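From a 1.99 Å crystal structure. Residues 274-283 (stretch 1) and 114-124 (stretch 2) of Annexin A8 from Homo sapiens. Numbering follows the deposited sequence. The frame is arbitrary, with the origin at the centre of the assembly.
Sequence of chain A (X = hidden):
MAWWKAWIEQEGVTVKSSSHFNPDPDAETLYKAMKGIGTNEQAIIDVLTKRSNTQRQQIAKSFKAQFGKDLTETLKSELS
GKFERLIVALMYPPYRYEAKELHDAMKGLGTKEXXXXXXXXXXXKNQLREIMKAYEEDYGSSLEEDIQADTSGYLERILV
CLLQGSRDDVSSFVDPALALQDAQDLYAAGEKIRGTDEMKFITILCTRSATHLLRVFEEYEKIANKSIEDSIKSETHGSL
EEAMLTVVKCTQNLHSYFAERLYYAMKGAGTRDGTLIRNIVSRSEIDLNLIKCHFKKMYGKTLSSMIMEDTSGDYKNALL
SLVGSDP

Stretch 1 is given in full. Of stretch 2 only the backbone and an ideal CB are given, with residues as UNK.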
ATOM      1  N   GLY A 274      -5.145  10.380   1.163  1.00 17.97           N
ATOM      2  CA  GLY A 274      -5.271   9.006   1.646  1.00 17.37           C
ATOM      3  C   GLY A 274      -4.163   8.115   1.108  1.00 17.24           C
ATOM      4  O   GLY A 274      -3.550   7.348   1.855  1.00 17.04           O
ATOM      5  N   THR A 275      -3.890   8.248  -0.185  1.00 16.22           N
ATOM      6  CA  THR A 275      -2.858   7.478  -0.866  1.00 16.08           C
ATOM      7  C   THR A 275      -1.444   7.872  -0.468  1.00 15.41           C
ATOM      8  O   THR A 275      -0.570   7.013  -0.312  1.00 14.67           O
ATOM      9  CB  THR A 275      -3.045   7.641  -2.385  1.00 16.27           C
ATOM     10  OG1 THR A 275      -4.293   7.063  -2.743  1.00 18.22           O
ATOM     11  CG2 THR A 275      -2.036   6.834  -3.173  1.00 16.37           C
ATOM     12  N   LEU A 276      -1.221   9.170  -0.316  1.00 14.35           N
ATOM     13  CA  LEU A 276       0.046   9.686   0.188  1.00 14.52           C
ATOM     14  C   LEU A 276       0.349   9.154   1.594  1.00 13.35           C
ATOM     15  O   LEU A 276       1.420   8.622   1.857  1.00 12.43           O
ATOM     16  CB  LEU A 276      -0.011  11.218   0.189  1.00 15.05           C
ATOM     17  CG  LEU A 276       1.219  12.036   0.570  1.00 17.42           C
ATOM     18  CD1 LEU A 276       2.407  11.749  -0.332  1.00 19.58           C
ATOM     19  CD2 LEU A 276       0.840  13.508   0.485  1.00 19.06           C
ATOM     20  N   ILE A 277      -0.612   9.286   2.496  1.00 13.08           N
ATOM     21  CA  ILE A 277      -0.453   8.834   3.869  1.00 12.88           C
ATOM     22  C   ILE A 277      -0.173   7.341   3.928  1.00 13.07           C
ATOM     23  O   ILE A 277       0.795   6.910   4.549  1.00 12.66           O
ATOM     24  CB  ILE A 277      -1.709   9.197   4.693  1.00 13.53           C
ATOM     25  CG1 ILE A 277      -1.735  10.718   4.961  1.00 14.38           C
ATOM     26  CG2 ILE A 277      -1.766   8.373   5.981  1.00 13.56           C
ATOM     27  CD1 ILE A 277      -3.065  11.256   5.454  1.00 15.30           C
ATOM     28  N   ARG A 278      -1.011   6.549   3.269  1.00 13.10           N
ATOM     29  CA  ARG A 278      -0.946   5.097   3.372  1.00 13.04           C
ATOM     30  C   ARG A 278       0.373   4.533   2.875  1.00 12.86           C
ATOM     31  O   ARG A 278       0.961   3.649   3.499  1.00 12.83           O
ATOM     32  CB  ARG A 278      -2.108   4.461   2.598  1.00 13.31           C
ATOM     33  CG  ARG A 278      -2.203   2.948   2.731  1.00 13.88           C
ATOM     34  CD  ARG A 278      -3.419   2.345   2.015  1.00 14.37           C
ATOM     35  NE  ARG A 278      -3.457   2.788   0.628  1.00 13.45           N
ATOM     36  CZ  ARG A 278      -4.269   3.721   0.127  1.00 14.39           C
ATOM     37  NH1 ARG A 278      -5.159   4.343   0.867  1.00 16.06           N
ATOM     38  NH2 ARG A 278      -4.167   4.050  -1.143  1.00 15.31           N
ATOM     39  N   ASN A 279       0.850   5.048   1.756  1.00 12.93           N
ATOM     40  CA  ASN A 279       2.083   4.549   1.183  1.00 13.21           C
ATOM     41  C   ASN A 279       3.321   4.967   1.947  1.00 13.71           C
ATOM     42  O   ASN A 279       4.233   4.157   2.120  1.00 13.79           O
ATOM     43  CB  ASN A 279       2.140   4.903  -0.299  1.00 13.60           C
ATOM     44  CG  ASN A 279       1.190   4.059  -1.096  1.00 13.62           C
ATOM     45  OD1 ASN A 279       0.077   4.478  -1.434  1.00 16.87           O
ATOM     46  ND2 ASN A 279       1.585   2.835  -1.337  1.00 13.14           N
ATOM     47  N   ILE A 280       3.352   6.207   2.440  1.00 13.95           N
ATOM     48  CA  ILE A 280       4.481   6.653   3.251  1.00 14.69           C
ATOM     49  C   ILE A 280       4.503   5.897   4.579  1.00 14.09           C
ATOM     50  O   ILE A 280       5.547   5.411   4.998  1.00 14.31           O
ATOM     51  CB  ILE A 280       4.464   8.192   3.459  1.00 14.96           C
ATOM     52  CG1 ILE A 280       4.924   8.860   2.156  1.00 17.37           C
ATOM     53  CG2 ILE A 280       5.373   8.599   4.619  1.00 15.30           C
ATOM     54  CD1 ILE A 280       4.998  10.340   2.202  1.00 20.50           C
ATOM     55  N   VAL A 281       3.348   5.784   5.223  1.00 13.01           N
ATOM     56  CA  VAL A 281       3.279   5.141   6.515  1.00 12.91           C
ATOM     57  C   VAL A 281       3.609   3.651   6.424  1.00 12.52           C
ATOM     58  O   VAL A 281       4.421   3.165   7.200  1.00 12.71           O
ATOM     59  CB  VAL A 281       1.914   5.356   7.178  1.00 12.85           C
ATOM     60  CG1 VAL A 281       1.752   4.444   8.394  1.00 12.82           C
ATOM     61  CG2 VAL A 281       1.761   6.828   7.590  1.00 13.04           C
ATOM     62  N   SER A 282       2.980   2.946   5.486  1.00 11.99           N
ATOM     63  CA  SER A 282       3.104   1.478   5.396  1.00 12.08           C
ATOM     64  C   SER A 282       4.473   1.038   4.859  1.00 12.05           C
ATOM     65  O   SER A 282       4.932  -0.055   5.175  1.00 11.91           O
ATOM     66  CB  SER A 282       1.941   0.858   4.598  1.00 11.40           C
ATOM     67  OG  SER A 282       1.998   1.140   3.213  1.00 12.83           O
ATOM     68  N   ARG A 283       5.154   1.904   4.105  1.00 11.87           N
ATOM     69  CA  ARG A 283       6.488   1.567   3.593  1.00 12.24           C
ATOM     70  C   ARG A 283       7.639   2.168   4.411  1.00 12.47           C
ATOM     71  O   ARG A 283       8.790   1.871   4.145  1.00 13.31           O
ATOM     72  CB  ARG A 283       6.607   1.962   2.126  1.00 12.37           C
ATOM     73  CG  ARG A 283       5.505   1.364   1.238  1.00 12.91           C
ATOM     74  CD  ARG A 283       5.344  -0.133   1.393  1.00 15.77           C
ATOM     75  NE  ARG A 283       6.513  -0.833   0.878  1.00 17.80           N
ATOM     76  CZ  ARG A 283       6.592  -2.146   0.709  1.00 19.62           C
ATOM     77  NH1 ARG A 283       5.590  -2.933   1.049  1.00 20.33           N
ATOM     78  NH2 ARG A 283       7.685  -2.672   0.177  1.00 20.73           N
ATOM     79  N   UNK A 114      -9.344   1.358  -5.991  1.00 18.74           N
ATOM     80  CA  UNK A 114      -7.923   1.635  -6.090  1.00 18.18           C
ATOM     81  C   UNK A 114      -7.135   1.271  -4.839  1.00 17.47           C
ATOM     82  O   UNK A 114      -6.011   0.817  -4.947  1.00 17.19           O
ATOM     83  CB  UNK A 114      -7.716   3.118  -6.404  1.00 18.18           C
ATOM     84  N   UNK A 115      -7.726   1.470  -3.663  1.00 16.75           N
ATOM     85  CA  UNK A 115      -7.099   1.110  -2.398  1.00 16.05           C
ATOM     86  C   UNK A 115      -6.941  -0.399  -2.326  1.00 15.53           C
ATOM     87  O   UNK A 115      -5.880  -0.909  -1.970  1.00 14.21           O
ATOM     88  CB  UNK A 115      -7.917   1.626  -1.212  1.00 16.05           C
ATOM     89  N   UNK A 116      -8.002  -1.110  -2.698  1.00 14.86           N
ATOM     90  CA  UNK A 116      -8.020  -2.565  -2.627  1.00 14.75           C
ATOM     91  C   UNK A 116      -7.017  -3.188  -3.596  1.00 14.64           C
ATOM     92  O   UNK A 116      -6.292  -4.103  -3.229  1.00 14.21           O
ATOM     93  CB  UNK A 116      -9.427  -3.089  -2.921  1.00 14.75           C
ATOM     94  N   UNK A 117      -6.965  -2.666  -4.820  1.00 13.95           N
ATOM     95  CA  UNK A 117      -6.007  -3.123  -5.835  1.00 13.79           C
ATOM     96  C   UNK A 117      -4.554  -2.975  -5.355  1.00 13.75           C
ATOM     97  O   UNK A 117      -3.749  -3.907  -5.450  1.00 13.37           O
ATOM     98  CB  UNK A 117      -6.207  -2.339  -7.134  1.00 13.79           C
ATOM     99  N   UNK A 118      -4.234  -1.782  -4.858  1.00 13.64           N
ATOM    100  CA  UNK A 118      -2.887  -1.447  -4.403  1.00 13.26           C
ATOM    101  C   UNK A 118      -2.418  -2.418  -3.346  1.00 12.89           C
ATOM    102  O   UNK A 118      -1.325  -2.962  -3.440  1.00 12.45           O
ATOM    103  CB  UNK A 118      -2.839  -0.018  -3.859  1.00 13.26           C
ATOM    104  N   UNK A 119      -3.232  -2.627  -2.327  1.00 13.14           N
ATOM    105  CA  UNK A 119      -2.817  -3.473  -1.225  1.00 14.15           C
ATOM    106  C   UNK A 119      -2.716  -4.936  -1.656  1.00 14.43           C
ATOM    107  O   UNK A 119      -1.701  -5.599  -1.384  1.00 13.55           O
ATOM    108  CB  UNK A 119      -3.793  -3.331  -0.056  1.00 14.15           C
ATOM    109  N   UNK A 120      -3.734  -5.438  -2.349  1.00 14.61           N
ATOM    110  CA  UNK A 120      -3.739  -6.854  -2.720  1.00 15.14           C
ATOM    111  C   UNK A 120      -2.627  -7.216  -3.723  1.00 15.38           C
ATOM    112  O   UNK A 120      -2.075  -8.316  -3.675  1.00 15.88           O
ATOM    113  CB  UNK A 120      -5.101  -7.222  -3.311  1.00 15.14           C
ATOM    114  N   UNK A 121      -2.290  -6.296  -4.615  1.00 15.45           N
ATOM    115  CA  UNK A 121      -1.262  -6.558  -5.619  1.00 15.86           C
ATOM    116  C   UNK A 121       0.165  -6.370  -5.111  1.00 16.33           C
ATOM    117  O   UNK A 121       1.095  -7.021  -5.607  1.00 17.57           O
ATOM    118  CB  UNK A 121      -1.488  -5.645  -6.826  1.00 15.86           C
ATOM    119  N   UNK A 122       0.365  -5.501  -4.131  1.00 15.79           N
ATOM    120  CA  UNK A 122       1.727  -5.127  -3.740  1.00 16.06           C
ATOM    121  C   UNK A 122       2.217  -5.880  -2.508  1.00 16.40           C
ATOM    122  O   UNK A 122       3.393  -5.836  -2.185  1.00 17.08           O
ATOM    123  CB  UNK A 122       1.797  -3.622  -3.476  1.00 16.06           C
ATOM    124  N   UNK A 123       1.319  -6.570  -1.808  1.00 16.44           N
ATOM    125  CA  UNK A 123       1.719  -7.353  -0.664  1.00 16.62           C
ATOM    126  C   UNK A 123       2.038  -8.788  -1.091  1.00 17.48           C
ATOM    127  O   UNK A 123       1.514  -9.282  -2.086  1.00 17.71           O
ATOM    128  CB  UNK A 123       0.624  -7.334   0.404  1.00 16.62           C
ATOM    129  N   UNK A 124       2.915  -9.431  -0.329  1.00 18.24           N
ATOM    130  CA  UNK A 124       3.262 -10.819  -0.546  1.00 19.32           C
ATOM    131  C   UNK A 124       2.164 -11.674   0.035  1.00 20.00           C
ATOM    132  O   UNK A 124       1.355 -11.220   0.839  1.00 19.19           O
ATOM    133  CB  UNK A 124       4.619 -11.163   0.072  1.00 19.32           C
TER

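The two helices run nearly parallel, their axes inclined by 16° and 11.9 Å apart at closest approach, a spacing that leaves room for long side chains between them. Stretch 1 sends R278 across this space, with S282 one turn further on.

At position 114 the CA-to-CB bond points sideways and an ideal CB would have nothing of stretch 1 within 5.5 Å. The helical phi/psi of -59/-36 demands no special residue, so many would fit; the deposited one is glycine, G114, whose O accepts the backbone hydrogen bond from N of residue 118.

Position 115 also points sideways, but its ideal CB lies 4.4 Å from NH1 of R278. A compact aliphatic side chain could pack against the guanidinium, and a polar one might also be accommodated. The residue is V115, in the t rotamer: its CG1 lies over one face of the guanidinium, and its CG2 approaches R278 NH1 to 3.7 Å.

Positions 116 and 117 are directed out of reach of stretch 1, which therefore sets no preference between them; both are isoleucines, I116 and I117, and neither touches it.

Position 118 points toward stretch 1, with its ideal CB 5.1 Å from R278 NH2. A positive charge at this range calls for an acceptor, and the gap suits an acidic side chain, although a glutamine could also reach. E118 is found here. Its carboxylate meets the guanidinium side-on in a two-pronged salt bridge: R278 NE donates to E118 OE2 at 2.6 Å and R278 NH2 to E118 OE1 at 3.0 Å, both nearly linear. The extended t, t start of the side chain carries the carboxylate across the gap. Water 1 donates to E118 OE2 at 2.7 Å, and T275 CG2 lies 4.1 Å from E118 OE1.

Position 119 starts sideways, with no atom of stretch 1 within 5.5 Å of its ideal CB. Only a longer side chain could touch the aliphatic part of R278, so leucine, isoleucine or methionine would be reasonable. I119 extends CD1 to 4.1 Å from R278 CD.

Positions 120 and 121 face out of reach and are unconstrained by stretch 1; they hold L120 and A121.

Position 122 points toward stretch 1 yet finds nothing near its ideal CB. Near the helix end, a small polar residue could turn back to the backbone. S122 does so, its OG donating to E118 O at 2.6 Å.

At position 123 phi/psi of -92/153 leaves the helix, and CB points sideways. S282 OG lies 9.0 Å from the ideal CB of 123, a span for arginine but too far for lysine. R123 reaches it, with a weak hydrogen bond from NH2 to S282 OG of 3.1 Å, while its NH1 donates to S122 OG at 2.9 Å and to water 1 at 2.9 Å. That water links R123 to E118.

Position 124, also extended, is out of reach. Just before a helix, serine, threonine, aspartate or asparagine would suit; T124 caps a backbone N just past the stretch.

Stretch 2, residues 114-124: GVIIEILASRT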
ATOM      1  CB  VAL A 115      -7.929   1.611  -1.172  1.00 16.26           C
ATOM      2  CG1 VAL A 115      -7.351   1.079   0.136  1.00 16.88           C
ATOM      3  CG2 VAL A 115      -7.972   3.119  -1.140  1.00 16.65           C
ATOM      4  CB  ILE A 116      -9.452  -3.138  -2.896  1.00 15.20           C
ATOM      5  CG1 ILE A 116     -10.479  -2.507  -1.940  1.00 16.17           C
ATOM      6  CG2 ILE A 116      -9.435  -4.664  -2.718  1.00 14.91           C
ATOM      7  CD1 ILE A 116     -11.964  -2.814  -2.286  1.00 19.97           C
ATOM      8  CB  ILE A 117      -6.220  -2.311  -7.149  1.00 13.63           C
ATOM      9  CG1 ILE A 117      -7.524  -2.751  -7.832  1.00 14.42           C
ATOM     10  CG2 ILE A 117      -5.029  -2.453  -8.093  1.00 14.39           C
ATOM     11  CD1 ILE A 117      -8.101  -1.752  -8.825  1.00 16.60           C
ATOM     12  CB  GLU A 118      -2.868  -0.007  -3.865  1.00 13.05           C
ATOM     13  CG  GLU A 118      -1.614   0.404  -3.110  1.00 12.85           C
ATOM     14  CD  GLU A 118      -1.870   1.621  -2.238  1.00 13.08           C
ATOM     15  OE1 GLU A 118      -2.089   2.711  -2.789  1.00 11.92           O
ATOM     16  OE2 GLU A 118      -1.858   1.484  -1.006  1.00 11.09           O
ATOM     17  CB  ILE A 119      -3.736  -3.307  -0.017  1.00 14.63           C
ATOM     18  CG1 ILE A 119      -3.616  -1.878   0.510  1.00 15.99           C
ATOM     19  CG2 ILE A 119      -3.342  -4.290   1.069  1.00 15.49           C
ATOM     20  CD1 ILE A 119      -4.551  -1.561   1.641  1.00 16.72           C
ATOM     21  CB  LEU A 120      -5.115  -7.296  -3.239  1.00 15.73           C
ATOM     22  CG  LEU A 120      -6.081  -7.809  -2.156  1.00 17.24           C
ATOM     23  CD1 LEU A 120      -6.226  -6.838  -1.008  1.00 18.09           C
ATOM     24  CD2 LEU A 120      -7.451  -8.150  -2.730  1.00 19.08           C
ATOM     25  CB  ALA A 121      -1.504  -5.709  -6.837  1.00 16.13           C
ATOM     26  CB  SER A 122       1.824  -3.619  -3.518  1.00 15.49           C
ATOM     27  OG  SER A 122       1.032  -3.225  -2.412  1.00 14.76           O
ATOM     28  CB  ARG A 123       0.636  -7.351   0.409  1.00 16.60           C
ATOM     29  CG  ARG A 123       0.714  -6.217   1.391  1.00 16.53           C
ATOM     30  CD  ARG A 123       1.039  -4.887   0.801  1.00 17.48           C
ATOM     31  NE  ARG A 123       0.976  -3.821   1.796  1.00 17.40           N
ATOM     32  CZ  ARG A 123       0.917  -2.535   1.497  1.00 16.07           C
ATOM     33  NH1 ARG A 123       0.917  -2.140   0.237  1.00 15.02           N
ATOM     34  NH2 ARG A 123       0.841  -1.638   2.470  1.00 16.90           N
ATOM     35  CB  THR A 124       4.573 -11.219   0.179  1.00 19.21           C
ATOM     36  OG1 THR A 124       4.385 -11.111   1.586  1.00 17.54           O
ATOM     37  CG2 THR A 124       5.740 -10.276  -0.106  1.00 20.43           C
TER
HETATM   38  O   HOH W   1       0.393   0.712   0.231  1.00 15.09           O
HETATM   39  O   HOH W   2       4.979  -5.671   0.106  1.00 19.13           O
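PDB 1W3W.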